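Local coordinates for endoglucanase (Clostridium thermocellum, PDB 2E4T), which is the family 44 glycoside hydrolase module of a larger cellulase, cleaving internal beta-1,4-glucosidic bonds of cellulose and probably also of xyloglucan, at residues Thr316-Thr321 / Ser427-Ser432. Sequence-based numbering, arbitrary orientation.
Sequences TLWDPT and SDIEVS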
loop_
_atom_site.group_PDB
_atom_site.type_symbol
_atom_site.label_atom_id
_atom_site.label_comp_id
_atom_site.label_asym_id
_atom_site.label_seq_id
_atom_site.Cartn_x
_atom_site.Cartn_y
_atom_site.Cartn_z
ATOM N N THR A 316 10.260 -8.373 -9.860
ATOM C CA THR A 316 9.499 -9.525 -9.347
ATOM C C THR A 316 7.994 -9.246 -9.318
ATOM O O THR A 316 7.184 -10.168 -9.308
ATOM C CB THR A 316 10.026 -9.892 -7.945
ATOM O OG1 THR A 316 11.398 -10.215 -8.125
ATOM C CG2 THR A 316 9.251 -10.994 -7.287
ATOM N N LEU A 317 7.627 -7.945 -9.275
ATOM C CA LEU A 317 6.223 -7.593 -9.297
ATOM C C LEU A 317 5.525 -7.981 -10.617
ATOM O O LEU A 317 4.328 -8.266 -10.598
ATOM C CB LEU A 317 6.027 -6.097 -9.058
ATOM C CG LEU A 317 6.487 -5.602 -7.688
ATOM C CD1 LEU A 317 6.449 -4.064 -7.627
ATOM C CD2 LEU A 317 5.619 -6.175 -6.560
ATOM N N TRP A 318 6.248 -7.900 -11.768
ATOM C CA TRP A 318 5.577 -7.947 -13.055
ATOM C C TRP A 318 6.259 -8.806 -14.113
ATOM O O TRP A 318 5.571 -9.183 -15.087
ATOM C CB TRP A 318 5.385 -6.514 -13.637
ATOM C CG TRP A 318 6.686 -5.859 -13.987
ATOM C CD1 TRP A 318 7.496 -5.090 -13.172
ATOM C CD2 TRP A 318 7.375 -5.917 -15.255
ATOM N NE1 TRP A 318 8.620 -4.684 -13.856
ATOM C CE2 TRP A 318 8.569 -5.200 -15.118
ATOM C CE3 TRP A 318 7.075 -6.540 -16.489
ATOM C CZ2 TRP A 318 9.483 -5.054 -16.171
ATOM C CZ3 TRP A 318 8.013 -6.429 -17.513
ATOM C CH2 TRP A 318 9.197 -5.693 -17.356
ATOM N N ASP A 319 7.573 -9.019 -14.042
ATOM C CA ASP A 319 8.338 -9.480 -15.203
ATOM C C ASP A 319 8.543 -10.984 -15.096
ATOM O O ASP A 319 9.274 -11.463 -14.201
ATOM C CB ASP A 319 9.709 -8.783 -15.157
ATOM C CG ASP A 319 10.687 -9.216 -16.201
ATOM O OD1 ASP A 319 10.329 -10.037 -17.110
ATOM O OD2 ASP A 319 11.840 -8.761 -16.118
ATOM N N PRO A 320 7.926 -11.789 -16.001
ATOM C CA PRO A 320 8.104 -13.236 -15.886
ATOM C C PRO A 320 9.533 -13.697 -16.126
ATOM O O PRO A 320 9.862 -14.857 -15.705
ATOM C CB PRO A 320 7.161 -13.801 -16.962
ATOM C CG PRO A 320 7.001 -12.716 -17.949
ATOM C CD PRO A 320 7.082 -11.398 -17.133
ATOM N N THR A 321 10.382 -12.875 -16.723
ATOM C CA THR A 321 11.737 -13.316 -16.985
ATOM C C THR A 321 12.680 -13.115 -15.798
ATOM O O THR A 321 13.842 -13.554 -15.864
ATOM C CB THR A 321 12.341 -12.575 -18.207
ATOM O OG1 THR A 321 12.643 -11.207 -17.884
ATOM C CG2 THR A 321 11.414 -12.648 -19.445
ATOM N N SER A 427 13.666 -1.045 -24.860
ATOM C CA SER A 427 14.418 -2.171 -25.425
ATOM C C SER A 427 15.335 -2.817 -24.388
ATOM O O SER A 427 15.962 -3.838 -24.698
ATOM C CB SER A 427 15.241 -1.717 -26.637
ATOM O OG SER A 427 16.214 -0.778 -26.248
ATOM N N ASP A 428 15.438 -2.278 -23.173
ATOM C CA ASP A 428 16.344 -2.881 -22.171
ATOM C C ASP A 428 15.737 -2.669 -20.786
ATOM O O ASP A 428 15.912 -1.621 -20.149
ATOM C CB ASP A 428 17.745 -2.314 -22.255
ATOM C CG ASP A 428 18.718 -3.038 -21.315
ATOM O OD1 ASP A 428 18.273 -3.624 -20.305
ATOM O OD2 ASP A 428 19.947 -3.009 -21.587
ATOM N N ILE A 429 15.017 -3.683 -20.315
ATOM C CA ILE A 429 14.318 -3.617 -19.047
ATOM C C ILE A 429 15.221 -3.782 -17.848
ATOM O O ILE A 429 14.738 -3.594 -16.709
ATOM C CB ILE A 429 13.158 -4.666 -18.985
ATOM C CG1 ILE A 429 13.688 -6.095 -18.931
ATOM C CG2 ILE A 429 12.148 -4.436 -20.090
ATOM C CD1 ILE A 429 12.604 -7.180 -18.849
ATOM N N GLU A 430 16.484 -4.162 -18.060
ATOM C CA GLU A 430 17.447 -4.280 -16.974
ATOM C C GLU A 430 18.093 -2.923 -16.658
ATOM O O GLU A 430 18.176 -2.515 -15.507
ATOM C CB GLU A 430 18.505 -5.303 -17.351
ATOM C CG GLU A 430 19.465 -5.551 -16.226
ATOM C CD GLU A 430 20.597 -6.452 -16.631
ATOM O OE1 GLU A 430 21.075 -6.371 -17.798
ATOM O OE2 GLU A 430 21.012 -7.275 -15.793
ATOM N N VAL A 431 18.489 -2.169 -17.697
ATOM C CA VAL A 431 19.158 -0.917 -17.462
ATOM C C VAL A 431 18.199 0.235 -17.268
ATOM O O VAL A 431 18.626 1.305 -16.800
ATOM C CB VAL A 431 20.165 -0.582 -18.619
ATOM C CG1 VAL A 431 19.433 -0.020 -19.827
ATOM C CG2 VAL A 431 21.226 0.354 -18.160
ATOM N N SER A 432 16.926 0.062 -17.625
ATOM C CA SER A 432 15.990 1.169 -17.603
ATOM C C SER A 432 14.607 0.731 -17.290
ATOM O O SER A 432 14.263 -0.446 -17.418
ATOM C CB SER A 432 16.013 1.911 -18.955
ATOM O OG SER A 432 15.419 1.135 -20.003
#
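The indole of Trp318 and the carboxylate of Asp319 are the two flat groups that receive Ile429. One face of the indole carries Asp319 CB, which sits 3.5 Å above the centre of the Trp318 ring. Ile429 reaches the six-membered part of the indole obliquely, its CD1 lying 4.0 Å from Trp318 CH2. The ring of Tyr384, at the end of helix 368-384, also meets the indole, with the two planes near parallel at about 15°.

Ile429 CD1 comes closest to the carboxylate, 3.2 Å from Asp319 OD2, a close approach of a methyl to a carboxylate oxygen and no hydrogen bond. With CG1 set between its backbone N and carbonyl carbon (chi1 69°) and CD1 anti to CA, Ile429 brings its terminal methyl to Asp319, with Thr321 OG1 4.1 Å from the same CD1.

The contact joins a loop between helices 304-312 and 327-331 of the TIM-barrel part to the turn linking strands 420-426 and 432-439 of the beta domain, away from both metal sites. An Asx turn shapes each side. Asp319 OD1 accepts from Thr321 N, which stands 57° out of the carboxylate plane, and from Thr321 OG1 at 2.7 Å, on the same face and nearer the plane. Arg315 forms a salt bridge with Asp319 OD2, so both oxygens are engaged and the carboxylate's rotation is restrained. On the other segment, Asp428 OD1 accepts from Glu430 N, the Asx turn, and at 3.0 Å from Val431 N, extending it to an Asx motif, while Asp428 OD2 pairs with Lys8.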